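Local coordinates for protein pyruvate kinase (Cryptosporidium parvum, PDB 4DRS) that probably catalyses the last step of glycolysis, the interconversion of phosphoenolpyruvate and ADP with pyruvate and ATP, using magnesium and potassium ions, at residues Q47-I52 and M70-L75; M107-G112 and F232-F237; V324-Q329 and D354-V359; V359-E364 and D373-M378. All coordinates share one frame; numbering follows the deposited sequence.

From the N terminus, contact 1 comes first: it closes the loop through helix 59-68 and pairs strands 47-51 and 72-76, the first two of an eight-stranded parallel barrel. Contact 2 joins the third and fourth strands across a far longer excursion of 119 residues. Contact 3 pairs the seventh and eighth strands around helix 342-354, and contact 4 lays helix 371-386 against the outside of that eighth strand. The four loops follow one another without nesting or crossing, although contacts 3 and 4 share Val359. Barrel closure brings first and last together: Ile49 N bonds Val359 O between contacts 1 and 3. Separately, Arg74 on the second strand salt-bridges Asp109 on the third, linking contacts 1 and 2.

Contact 1: residues Q47-I52 and M70-L75; sequences QIICTI and MSVARL
Arg74 starts with CG anti to its backbone N (chi1 174°) and runs extended as far as NE, which carries its guanidinium alongside Thr51. There NH1 donates in the guanidinium plane to Thr51 OG1, 2.7 Å away; that hydroxyl sits anti to its own carbonyl carbon (chi1 -54°), on the same side of the sheet. At the other end Gln47 bends at chi2 and brings OE1 to Ser71 OG, which donates across 2.6 Å. Ser71 OG also receives the long bond from Ile48 N, and Ile48 O takes both Ser71 N and Val72 N. Beyond this fork the parallel ladder is regular: Cys50 N to Val72 O, Arg74 N to Cys50 O at 2.8 Å, Ile52 N to Arg74 O. Ile49 CG1 lies beside Val72 CB on the barrel's inner face. On the opposite face Cys50 SG rests on Met70 CB at 3.8 Å, and Ile52 CG1 meets Ala73 CB at 3.7 Å. This is a beta-alpha-beta crossover through helix 59-68. Arg74 belongs to the ADP site; with Asp109 pairing its NE and Thr51 holding NH1, the buried guanidinium is held at two of its nitrogens and fixed in rotation.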
loop_
_atom_site.group_PDB
_atom_site.type_symbol
_atom_site.label_atom_id
_atom_site.label_comp_id
_atom_site.label_asym_id
_atom_site.label_seq_id
_atom_site.Cartn_x
_atom_site.Cartn_y
_atom_site.Cartn_z
ATOM N N GLN A 47 17.148 -23.836 8.560
ATOM C CA GLN A 47 17.718 -25.137 8.857
ATOM C C GLN A 47 19.116 -25.258 8.263
ATOM O O GLN A 47 19.440 -24.610 7.264
ATOM C CB GLN A 47 16.808 -26.243 8.323
ATOM C CG GLN A 47 15.362 -26.170 8.806
ATOM C CD GLN A 47 15.164 -26.640 10.243
ATOM O OE1 GLN A 47 16.123 -26.883 10.982
ATOM N NE2 GLN A 47 13.900 -26.769 10.646
ATOM N N ILE A 48 19.943 -26.089 8.887
ATOM C CA ILE A 48 21.324 -26.262 8.456
ATOM C C ILE A 48 21.602 -27.717 8.111
ATOM O O ILE A 48 21.414 -28.612 8.941
ATOM C CB ILE A 48 22.327 -25.762 9.523
ATOM C CG1 ILE A 48 22.229 -24.242 9.682
ATOM C CG2 ILE A 48 23.750 -26.171 9.163
ATOM C CD1 ILE A 48 23.079 -23.674 10.800
ATOM N N ILE A 49 22.041 -27.932 6.872
ATOM C CA ILE A 49 22.496 -29.235 6.405
ATOM C C ILE A 49 24.026 -29.283 6.435
ATOM O O ILE A 49 24.686 -28.363 5.947
ATOM C CB ILE A 49 21.998 -29.532 4.973
ATOM C CG1 ILE A 49 20.467 -29.486 4.910
ATOM C CG2 ILE A 49 22.513 -30.890 4.498
ATOM C CD1 ILE A 49 19.893 -29.710 3.523
ATOM N N CYS A 50 24.577 -30.347 7.017
ATOM C CA CYS A 50 26.029 -30.568 7.031
ATOM C C CYS A 50 26.372 -31.845 6.298
ATOM O O CYS A 50 25.747 -32.881 6.519
ATOM C CB CYS A 50 26.577 -30.665 8.457
ATOM S SG CYS A 50 26.297 -29.208 9.475
ATOM N N THR A 51 27.369 -31.760 5.427
ATOM C CA THR A 51 27.867 -32.919 4.710
ATOM C C THR A 51 28.855 -33.647 5.600
ATOM O O THR A 51 29.811 -33.047 6.104
ATOM C CB THR A 51 28.549 -32.511 3.394
ATOM O OG1 THR A 51 27.638 -31.717 2.619
ATOM C CG2 THR A 51 28.961 -33.744 2.595
ATOM N N ILE A 52 28.611 -34.938 5.803
ATOM C CA ILE A 52 29.459 -35.735 6.674
ATOM C C ILE A 52 30.522 -36.469 5.867
ATOM O O ILE A 52 30.212 -37.213 4.939
ATOM C CB ILE A 52 28.649 -36.732 7.545
ATOM C CG1 ILE A 52 27.403 -36.068 8.164
ATOM C CG2 ILE A 52 29.538 -37.358 8.616
ATOM C CD1 ILE A 52 27.654 -34.784 8.935
ATOM N N MET A 70 23.383 -28.385 13.430
ATOM C CA MET A 70 23.034 -29.291 12.321
ATOM C C MET A 70 21.607 -29.821 12.450
ATOM O O MET A 70 21.245 -30.400 13.474
ATOM C CB MET A 70 24.029 -30.460 12.204
ATOM C CG MET A 70 23.694 -31.457 11.097
ATOM S SD MET A 70 24.815 -32.867 10.962
ATOM C CE MET A 70 24.536 -33.696 12.527
ATOM N N SER A 71 20.805 -29.602 11.412
ATOM C CA SER A 71 19.440 -30.132 11.346
ATOM C C SER A 71 19.422 -31.453 10.589
ATOM O O SER A 71 18.716 -32.389 10.969
ATOM C CB SER A 71 18.505 -29.151 10.631
ATOM O OG SER A 71 18.530 -27.869 11.225
ATOM N N VAL A 72 20.189 -31.500 9.502
ATOM C CA VAL A 72 20.216 -32.639 8.591
ATOM C C VAL A 72 21.668 -33.030 8.296
ATOM O O VAL A 72 22.509 -32.164 8.032
ATOM C CB VAL A 72 19.498 -32.311 7.259
ATOM C CG1 VAL A 72 19.616 -33.463 6.271
ATOM C CG2 VAL A 72 18.035 -31.968 7.492
ATOM N N ALA A 73 21.951 -34.329 8.350
ATOM C CA ALA A 73 23.246 -34.856 7.926
ATOM C C ALA A 73 23.149 -35.397 6.500
ATOM O O ALA A 73 22.230 -36.158 6.175
ATOM C CB ALA A 73 23.726 -35.937 8.882
ATOM N N ARG A 74 24.098 -34.991 5.656
ATOM C CA ARG A 74 24.119 -35.377 4.246
ATOM C C ARG A 74 25.271 -36.314 3.926
ATOM O O ARG A 74 26.416 -36.079 4.323
ATOM C CB ARG A 74 24.207 -34.134 3.364
ATOM C CG ARG A 74 24.378 -34.385 1.872
ATOM C CD ARG A 74 24.449 -33.054 1.143
ATOM N NE ARG A 74 24.862 -33.183 -0.249
ATOM C CZ ARG A 74 26.096 -32.973 -0.699
ATOM N NH1 ARG A 74 27.073 -32.623 0.126
ATOM N NH2 ARG A 74 26.356 -33.116 -1.991
ATOM N N LEU A 75 24.945 -37.377 3.201
ATOM C CA LEU A 75 25.918 -38.350 2.750
ATOM C C LEU A 75 26.066 -38.200 1.254
ATOM O O LEU A 75 25.140 -38.501 0.497
ATOM C CB LEU A 75 25.459 -39.768 3.097
ATOM C CG LEU A 75 25.117 -40.070 4.559
ATOM C CD1 LEU A 75 24.792 -41.544 4.750
ATOM C CD2 LEU A 75 26.249 -39.652 5.479
#

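Contact 2: residues M107-G112 and F232-F237; sequences MLDTKG and FIALSF
Strand 107-109 pairs with strand 232-235 as third and fourth strands of the TIM barrel, in parallel register from Met107 opposite Phe232 to Asp109 opposite Ala234. Leu108 uses both its backbone groups: its N donates to Phe232 O, and its O accepts from Ala234 N at 2.7 Å. Ala234 O then takes Thr110 N, 3.0 Å away. Further along, a side chain continues the link, for Ser236 OG donates to Thr110 O at 2.7 Å, coming in 24° off the carbonyl plane. The same hydroxyl has a further partner in Lys270 NZ. Asp109 OD1 lies close to Ser236 OG, but the angle is poor for a bond; this carboxylate is satisfied instead by Lys270 on OD1 and by Arg74, a residue of the ADP site, on OD2. Two cationic side chains, one on each carboxylate oxygen, thus fix the group in place. On the same face Met107 SD packs on Ala234 CB at 3.9 Å, its side chain crossing that of Phe232 at about a right angle. One water bridges the two segments: it accepts from Thr110 OG1 at 2.8 Å and donates to Ser236 O at 2.9 Å.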
loop_
_atom_site.group_PDB
_atom_site.type_symbol
_atom_site.label_atom_id
_atom_site.label_comp_id
_atom_site.label_asym_id
_atom_site.label_seq_id
_atom_site.Cartn_x
_atom_site.Cartn_y
_atom_site.Cartn_z
ATOM N N MET A 107 20.061 -37.392 4.844
ATOM C CA MET A 107 19.918 -37.161 3.409
ATOM C C MET A 107 20.955 -37.959 2.611
ATOM O O MET A 107 22.158 -37.896 2.885
ATOM C CB MET A 107 20.072 -35.660 3.109
ATOM C CG MET A 107 20.240 -35.294 1.633
ATOM S SD MET A 107 20.532 -33.527 1.347
ATOM C CE MET A 107 18.887 -32.845 1.554
ATOM N N LEU A 108 20.472 -38.704 1.620
ATOM C CA LEU A 108 21.339 -39.352 0.652
ATOM C C LEU A 108 21.365 -38.501 -0.622
ATOM O O LEU A 108 20.322 -38.208 -1.213
ATOM C CB LEU A 108 20.862 -40.783 0.380
ATOM C CG LEU A 108 21.630 -41.673 -0.607
ATOM C CD1 LEU A 108 21.450 -43.142 -0.257
ATOM C CD2 LEU A 108 21.190 -41.409 -2.042
ATOM N N ASP A 109 22.567 -38.089 -1.012
ATOM C CA ASP A 109 22.784 -37.269 -2.201
ATOM C C ASP A 109 23.378 -38.189 -3.258
ATOM O O ASP A 109 24.488 -38.698 -3.079
ATOM C CB ASP A 109 23.752 -36.119 -1.869
ATOM C CG ASP A 109 23.876 -35.090 -2.991
ATOM O OD1 ASP A 109 24.058 -35.464 -4.175
ATOM O OD2 ASP A 109 23.817 -33.882 -2.677
ATOM N N THR A 110 22.638 -38.419 -4.341
ATOM C CA THR A 110 23.054 -39.393 -5.359
ATOM C C THR A 110 24.287 -38.935 -6.117
ATOM O O THR A 110 24.503 -37.738 -6.306
ATOM C CB THR A 110 21.940 -39.713 -6.387
ATOM O OG1 THR A 110 21.584 -38.523 -7.103
ATOM C CG2 THR A 110 20.706 -40.293 -5.693
ATOM N N LYS A 111 25.092 -39.907 -6.534
ATOM C CA LYS A 111 26.242 -39.668 -7.397
ATOM C C LYS A 111 25.798 -39.028 -8.721
ATOM O O LYS A 111 26.389 -38.050 -9.169
ATOM C CB LYS A 111 26.986 -40.983 -7.650
ATOM C CG LYS A 111 28.268 -40.838 -8.450
ATOM C CD LYS A 111 28.979 -42.172 -8.598
ATOM C CE LYS A 111 30.266 -42.022 -9.397
ATOM N NZ LYS A 111 31.130 -43.229 -9.265
ATOM N N GLY A 112 24.754 -39.580 -9.334
ATOM C CA GLY A 112 24.219 -39.042 -10.575
ATOM C C GLY A 112 25.135 -39.208 -11.781
ATOM O O GLY A 112 26.137 -39.928 -11.716
ATOM N N PHE A 232 15.639 -38.130 3.196
ATOM C CA PHE A 232 15.711 -37.341 1.972
ATOM C C PHE A 232 16.591 -38.011 0.922
ATOM O O PHE A 232 17.604 -38.646 1.249
ATOM C CB PHE A 232 16.244 -35.927 2.263
ATOM C CG PHE A 232 15.576 -35.251 3.427
ATOM C CD1 PHE A 232 14.337 -34.637 3.277
ATOM C CD2 PHE A 232 16.181 -35.233 4.675
ATOM C CE1 PHE A 232 13.713 -34.024 4.355
ATOM C CE2 PHE A 232 15.566 -34.617 5.755
ATOM C CZ PHE A 232 14.330 -34.007 5.595
ATOM N N ILE A 233 16.188 -37.861 -0.336
ATOM C CA ILE A 233 17.014 -38.215 -1.475
ATOM C C ILE A 233 17.282 -36.925 -2.250
ATOM O O ILE A 233 16.371 -36.348 -2.853
ATOM C CB ILE A 233 16.320 -39.246 -2.406
ATOM C CG1 ILE A 233 16.051 -40.561 -1.669
ATOM C CG2 ILE A 233 17.175 -39.510 -3.642
ATOM C CD1 ILE A 233 15.094 -41.494 -2.384
ATOM N N ALA A 234 18.525 -36.459 -2.209
ATOM C CA ALA A 234 18.938 -35.320 -3.014
ATOM C C ALA A 234 19.348 -35.853 -4.375
ATOM O O ALA A 234 20.403 -36.471 -4.526
ATOM C CB ALA A 234 20.080 -34.561 -2.350
ATOM N N LEU A 235 18.487 -35.631 -5.356
ATOM C CA LEU A 235 18.659 -36.196 -6.684
ATOM C C LEU A 235 19.532 -35.268 -7.534
ATOM O O LEU A 235 19.113 -34.158 -7.886
ATOM C CB LEU A 235 17.280 -36.402 -7.313
ATOM C CG LEU A 235 16.995 -37.610 -8.197
ATOM C CD1 LEU A 235 17.275 -38.914 -7.465
ATOM C CD2 LEU A 235 15.546 -37.553 -8.670
ATOM N N SER A 236 20.750 -35.713 -7.836
ATOM C CA SER A 236 21.712 -34.890 -8.584
ATOM C C SER A 236 21.360 -34.723 -10.062
ATOM O O SER A 236 20.912 -35.669 -10.712
ATOM C CB SER A 236 23.134 -35.452 -8.457
ATOM O OG SER A 236 23.599 -35.376 -7.125
ATOM N N PHE A 237 21.582 -33.514 -10.576
ATOM C CA PHE A 237 21.408 -33.179 -12.003
ATOM C C PHE A 237 20.034 -33.502 -12.596
ATOM O O PHE A 237 19.947 -34.011 -13.710
ATOM C CB PHE A 237 22.509 -33.830 -12.866
ATOM C CG PHE A 237 23.853 -33.165 -12.746
ATOM C CD1 PHE A 237 24.215 -32.132 -13.613
ATOM C CD2 PHE A 237 24.763 -33.573 -11.773
ATOM C CE1 PHE A 237 25.453 -31.515 -13.504
ATOM C CE2 PHE A 237 26.000 -32.962 -11.661
ATOM C CZ PHE A 237 26.345 -31.927 -12.525
HETATM O O HOH W 1 20.761 -38.350 -9.749
#

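Contact 3: residues V324-Q329 and D354-V359; sequences VVTATQ and DGSDCV
The peptide carbonyl of Cys358 is gripped on both faces of its plane: Thr326 N reaches the oxygen from one face, tilted 25° from the plane, and Ser356 OG comes over the other, 39° out. Thr326 N lies 3.0 Å from Cys358 O, as does Ser356 OG. The carbonyl of Val324 is held differently. Asp357 N approaches its oxygen within the carbonyl plane, at 3.0 Å, while Cys358 N comes in tilted from it, so two successive N-H groups share one acceptor just where 354-359 enters the sheet.

Ser356 is the pivot of the polar cluster. Its OG stands anti to the backbone N (chi1 -162°), which turns it back over its own chain to Cys358 O and leaves it 3.0 Å from Thr326 OG1, the donor to it. The hydroxyls thus form a short relay, Thr326 to Ser356 to Cys358 O, in a buried setting.

Apolar contact is slighter. Val325 CG2 touches Cys358 CB at 4.1 Å, and Val324 CG1 lies over Ser356 CA. The carboxylate of Asp357 stays beside Val324; OD1 makes a salt bridge with Arg445 and OD2 accepts from Arg467 N.

Just upstream, Gly355, the first residue past helix 342-354, closes it with a Schellman motif, its positive phi letting the chain reverse toward the sheet. Strand 324-327, that helix and strand 358-361 make a beta-alpha-beta crossover, here joining the seventh and eighth strands of the pyruvate kinase TIM barrel.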
loop_
_atom_site.group_PDB
_atom_site.type_symbol
_atom_site.label_atom_id
_atom_site.label_comp_id
_atom_site.label_asym_id
_atom_site.label_seq_id
_atom_site.Cartn_x
_atom_site.Cartn_y
_atom_site.Cartn_z
ATOM N N VAL A 324 13.309 -24.964 -0.029
ATOM C CA VAL A 324 14.446 -24.747 -0.923
ATOM C C VAL A 324 15.762 -24.675 -0.152
ATOM O O VAL A 324 15.867 -23.990 0.870
ATOM C CB VAL A 324 14.263 -23.505 -1.834
ATOM C CG1 VAL A 324 14.168 -22.223 -1.014
ATOM C CG2 VAL A 324 15.383 -23.413 -2.866
ATOM N N VAL A 325 16.754 -25.396 -0.663
ATOM C CA VAL A 325 18.065 -25.495 -0.041
ATOM C C VAL A 325 19.096 -24.742 -0.880
ATOM O O VAL A 325 19.269 -25.028 -2.066
ATOM C CB VAL A 325 18.501 -26.971 0.104
ATOM C CG1 VAL A 325 19.858 -27.073 0.798
ATOM C CG2 VAL A 325 17.446 -27.779 0.848
ATOM N N THR A 326 19.762 -23.773 -0.256
ATOM C CA THR A 326 20.901 -23.080 -0.866
ATOM C C THR A 326 22.208 -23.763 -0.456
ATOM O O THR A 326 22.484 -23.935 0.727
ATOM C CB THR A 326 20.919 -21.594 -0.471
ATOM O OG1 THR A 326 19.804 -20.938 -1.079
ATOM C CG2 THR A 326 22.211 -20.909 -0.934
ATOM N N ALA A 327 23.011 -24.140 -1.443
ATOM C CA ALA A 327 24.190 -24.966 -1.211
ATOM C C ALA A 327 25.226 -24.779 -2.303
ATOM O O ALA A 327 25.334 -25.614 -3.202
ATOM C CB ALA A 327 23.784 -26.430 -1.146
ATOM N N THR A 328 25.986 -23.692 -2.231
ATOM C CA THR A 328 27.010 -23.420 -3.244
ATOM C C THR A 328 28.416 -23.496 -2.645
ATOM O O THR A 328 29.364 -22.915 -3.183
ATOM C CB THR A 328 26.782 -22.058 -3.939
ATOM O OG1 THR A 328 26.574 -21.039 -2.952
ATOM C CG2 THR A 328 25.570 -22.120 -4.863
ATOM N N GLN A 329 28.536 -24.245 -1.548
ATOM C CA GLN A 329 29.745 -24.290 -0.715
ATOM C C GLN A 329 30.108 -22.874 -0.256
ATOM O O GLN A 329 31.128 -22.309 -0.661
ATOM C CB GLN A 329 30.910 -24.976 -1.445
ATOM C CG GLN A 329 32.020 -25.458 -0.522
ATOM C CD GLN A 329 33.168 -26.101 -1.273
ATOM O OE1 GLN A 329 33.844 -25.456 -2.076
ATOM N NE2 GLN A 329 33.403 -27.380 -1.006
ATOM N N ASP A 354 16.770 -13.988 0.876
ATOM C CA ASP A 354 16.112 -14.332 -0.382
ATOM C C ASP A 354 14.917 -15.261 -0.155
ATOM O O ASP A 354 14.022 -15.336 -0.993
ATOM C CB ASP A 354 17.104 -14.962 -1.370
ATOM C CG ASP A 354 18.144 -13.962 -1.890
ATOM O OD1 ASP A 354 18.007 -12.741 -1.645
ATOM O OD2 ASP A 354 19.112 -14.401 -2.543
ATOM N N GLY A 355 14.913 -15.965 0.976
ATOM C CA GLY A 355 13.795 -16.820 1.360
ATOM C C GLY A 355 14.138 -18.294 1.475
ATOM O O GLY A 355 13.249 -19.147 1.523
ATOM N N SER A 356 15.430 -18.595 1.531
ATOM C CA SER A 356 15.904 -19.974 1.633
ATOM C C SER A 356 15.471 -20.673 2.931
ATOM O O SER A 356 15.548 -20.095 4.017
ATOM C CB SER A 356 17.425 -20.001 1.502
ATOM O OG SER A 356 17.871 -21.296 1.179
ATOM N N ASP A 357 15.018 -21.917 2.804
ATOM C CA ASP A 357 14.613 -22.724 3.960
ATOM C C ASP A 357 15.803 -23.326 4.706
ATOM O O ASP A 357 15.811 -23.356 5.937
ATOM C CB ASP A 357 13.637 -23.836 3.544
ATOM C CG ASP A 357 12.219 -23.328 3.358
ATOM O OD1 ASP A 357 11.933 -22.715 2.306
ATOM O OD2 ASP A 357 11.386 -23.542 4.266
ATOM N N CYS A 358 16.785 -23.827 3.954
ATOM C CA CYS A 358 17.997 -24.404 4.532
ATOM C C CYS A 358 19.225 -23.884 3.835
ATOM O O CYS A 358 19.180 -23.510 2.664
ATOM C CB CYS A 358 18.034 -25.929 4.404
ATOM S SG CYS A 358 16.470 -26.767 4.649
ATOM N N VAL A 359 20.327 -23.895 4.570
ATOM C CA VAL A 359 21.642 -23.669 4.000
ATOM C C VAL A 359 22.459 -24.939 4.206
ATOM O O VAL A 359 22.267 -25.658 5.192
ATOM C CB VAL A 359 22.342 -22.435 4.613
ATOM C CG1 VAL A 359 21.618 -21.168 4.186
ATOM C CG2 VAL A 359 22.398 -22.524 6.135
#

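Contact 4: residues V359-E364 and D373-M378; sequences VMLSGE and DAVNVM
The last strand of the TIM barrel meets its outer layer of helices here: strand 358-361 runs nearly antiparallel to helix 371-386, at 165° between the short segments, with their axes 10.1 Å apart. The gap is bridged chiefly by apolar side chains. Val359 and Leu361, two residues apart on the strand, both point outward to the helix, whereas Met360 turns to the barrel interior, where its side chain packs near Arg74 of the ADP site.

Met378 carries the contact at the Val359 end. Its CG is anti to the backbone N (chi1 -163°) and the chain stays extended before bending at chi3 (78°), which brings the methyl group between the two strand residues. CE then meets Val359 CG2 tip to tip at 3.5 Å on one side and Leu361 CG at 3.3 Å on nearly the opposite side, while SD sits 3.7 Å from Leu361 CD2. Ile48 of the adjoining first strand and Val348 of helix 342-354 also pack on Met378, so the thioether sits in a seam between barrel wall and helices.

Leu361 spreads its branches over one helical turn. CD2 meets Met378 SD while CD1 passes to the preceding turn, where Ala374 CB lies 4.1 Å away. Ala374 CB also meets Glu364 CB; the carboxylate of Glu364 is bonded through OE2 to Leu331 N. Beside Ala374, Val375 CG2 comes obliquely against Leu361 CD1 at 3.6 Å.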
loop_
_atom_site.group_PDB
_atom_site.type_symbol
_atom_site.label_atom_id
_atom_site.label_comp_id
_atom_site.label_asym_id
_atom_site.label_seq_id
_atom_site.Cartn_x
_atom_site.Cartn_y
_atom_site.Cartn_z
ATOM N N VAL A 359 20.327 -23.895 4.570
ATOM C CA VAL A 359 21.642 -23.669 4.000
ATOM C C VAL A 359 22.459 -24.939 4.206
ATOM O O VAL A 359 22.267 -25.658 5.192
ATOM C CB VAL A 359 22.342 -22.435 4.613
ATOM C CG1 VAL A 359 21.618 -21.168 4.186
ATOM C CG2 VAL A 359 22.398 -22.524 6.135
ATOM N N MET A 360 23.351 -25.221 3.267
ATOM C CA MET A 360 24.133 -26.440 3.308
ATOM C C MET A 360 25.631 -26.170 3.271
ATOM O O MET A 360 26.103 -25.388 2.450
ATOM C CB MET A 360 23.739 -27.352 2.147
ATOM C CG MET A 360 24.353 -28.740 2.210
ATOM S SD MET A 360 23.962 -29.698 0.743
ATOM C CE MET A 360 25.465 -29.490 -0.207
ATOM N N LEU A 361 26.360 -26.832 4.167
ATOM C CA LEU A 361 27.824 -26.844 4.160
ATOM C C LEU A 361 28.343 -28.078 3.444
ATOM O O LEU A 361 27.867 -29.186 3.687
ATOM C CB LEU A 361 28.367 -26.842 5.588
ATOM C CG LEU A 361 28.361 -25.527 6.357
ATOM C CD1 LEU A 361 28.772 -25.767 7.799
ATOM C CD2 LEU A 361 29.279 -24.503 5.708
ATOM N N SER A 362 29.322 -27.884 2.567
ATOM C CA SER A 362 29.898 -28.989 1.806
ATOM C C SER A 362 31.225 -29.472 2.398
ATOM O O SER A 362 31.234 -30.247 3.358
ATOM C CB SER A 362 30.049 -28.610 0.327
ATOM O OG SER A 362 28.889 -28.963 -0.411
ATOM N N GLY A 363 32.336 -29.010 1.824
ATOM C CA GLY A 363 33.674 -29.423 2.249
ATOM C C GLY A 363 34.184 -28.743 3.509
ATOM O O GLY A 363 35.307 -29.001 3.947
ATOM N N GLU A 364 33.359 -27.873 4.088
ATOM C CA GLU A 364 33.691 -27.172 5.328
ATOM C C GLU A 364 33.639 -28.134 6.508
ATOM O O GLU A 364 34.446 -28.038 7.438
ATOM C CB GLU A 364 32.722 -26.010 5.562
ATOM C CG GLU A 364 32.771 -24.916 4.504
ATOM C CD GLU A 364 31.847 -25.156 3.317
ATOM O OE1 GLU A 364 31.548 -26.325 2.990
ATOM O OE2 GLU A 364 31.418 -24.162 2.693
ATOM N N ASP A 373 33.696 -24.839 13.786
ATOM C CA ASP A 373 33.704 -23.380 13.668
ATOM C C ASP A 373 32.743 -22.876 12.588
ATOM O O ASP A 373 31.991 -21.927 12.817
ATOM C CB ASP A 373 35.124 -22.871 13.389
ATOM C CG ASP A 373 36.047 -23.012 14.591
ATOM O OD1 ASP A 373 35.623 -22.677 15.721
ATOM O OD2 ASP A 373 37.206 -23.448 14.401
ATOM N N ALA A 374 32.766 -23.527 11.426
ATOM C CA ALA A 374 31.942 -23.140 10.279
ATOM C C ALA A 374 30.441 -23.173 10.571
ATOM O O ALA A 374 29.742 -22.179 10.356
ATOM C CB ALA A 374 32.277 -24.000 9.067
ATOM N N VAL A 375 29.957 -24.312 11.069
ATOM C CA VAL A 375 28.549 -24.481 11.421
ATOM C C VAL A 375 28.095 -23.390 12.383
ATOM O O VAL A 375 27.047 -22.773 12.187
ATOM C CB VAL A 375 28.279 -25.857 12.064
ATOM C CG1 VAL A 375 26.792 -26.056 12.319
ATOM C CG2 VAL A 375 28.804 -26.971 11.181
ATOM N N ASN A 376 28.899 -23.162 13.415
ATOM C CA ASN A 376 28.585 -22.192 14.448
ATOM C C ASN A 376 28.478 -20.771 13.891
ATOM O O ASN A 376 27.538 -20.040 14.205
ATOM C CB ASN A 376 29.621 -22.273 15.571
ATOM C CG ASN A 376 29.187 -21.525 16.808
ATOM O OD1 ASN A 376 29.426 -20.323 16.936
ATOM N ND2 ASN A 376 28.540 -22.230 17.728
ATOM N N VAL A 377 29.443 -20.403 13.055
ATOM C CA VAL A 377 29.420 -19.144 12.316
ATOM C C VAL A 377 28.160 -19.036 11.434
ATOM O O VAL A 377 27.419 -18.051 11.518
ATOM C CB VAL A 377 30.717 -18.986 11.479
ATOM C CG1 VAL A 377 30.546 -17.983 10.343
ATOM C CG2 VAL A 377 31.880 -18.591 12.381
ATOM N N MET A 378 27.920 -20.062 10.619
ATOM C CA MET A 378 26.776 -20.088 9.709
ATOM C C MET A 378 25.460 -19.918 10.469
ATOM O O MET A 378 24.579 -19.170 10.039
ATOM C CB MET A 378 26.769 -21.383 8.881
ATOM C CG MET A 378 25.882 -21.323 7.642
ATOM S SD MET A 378 26.238 -22.554 6.360
ATOM C CE MET A 378 25.479 -24.018 7.058
#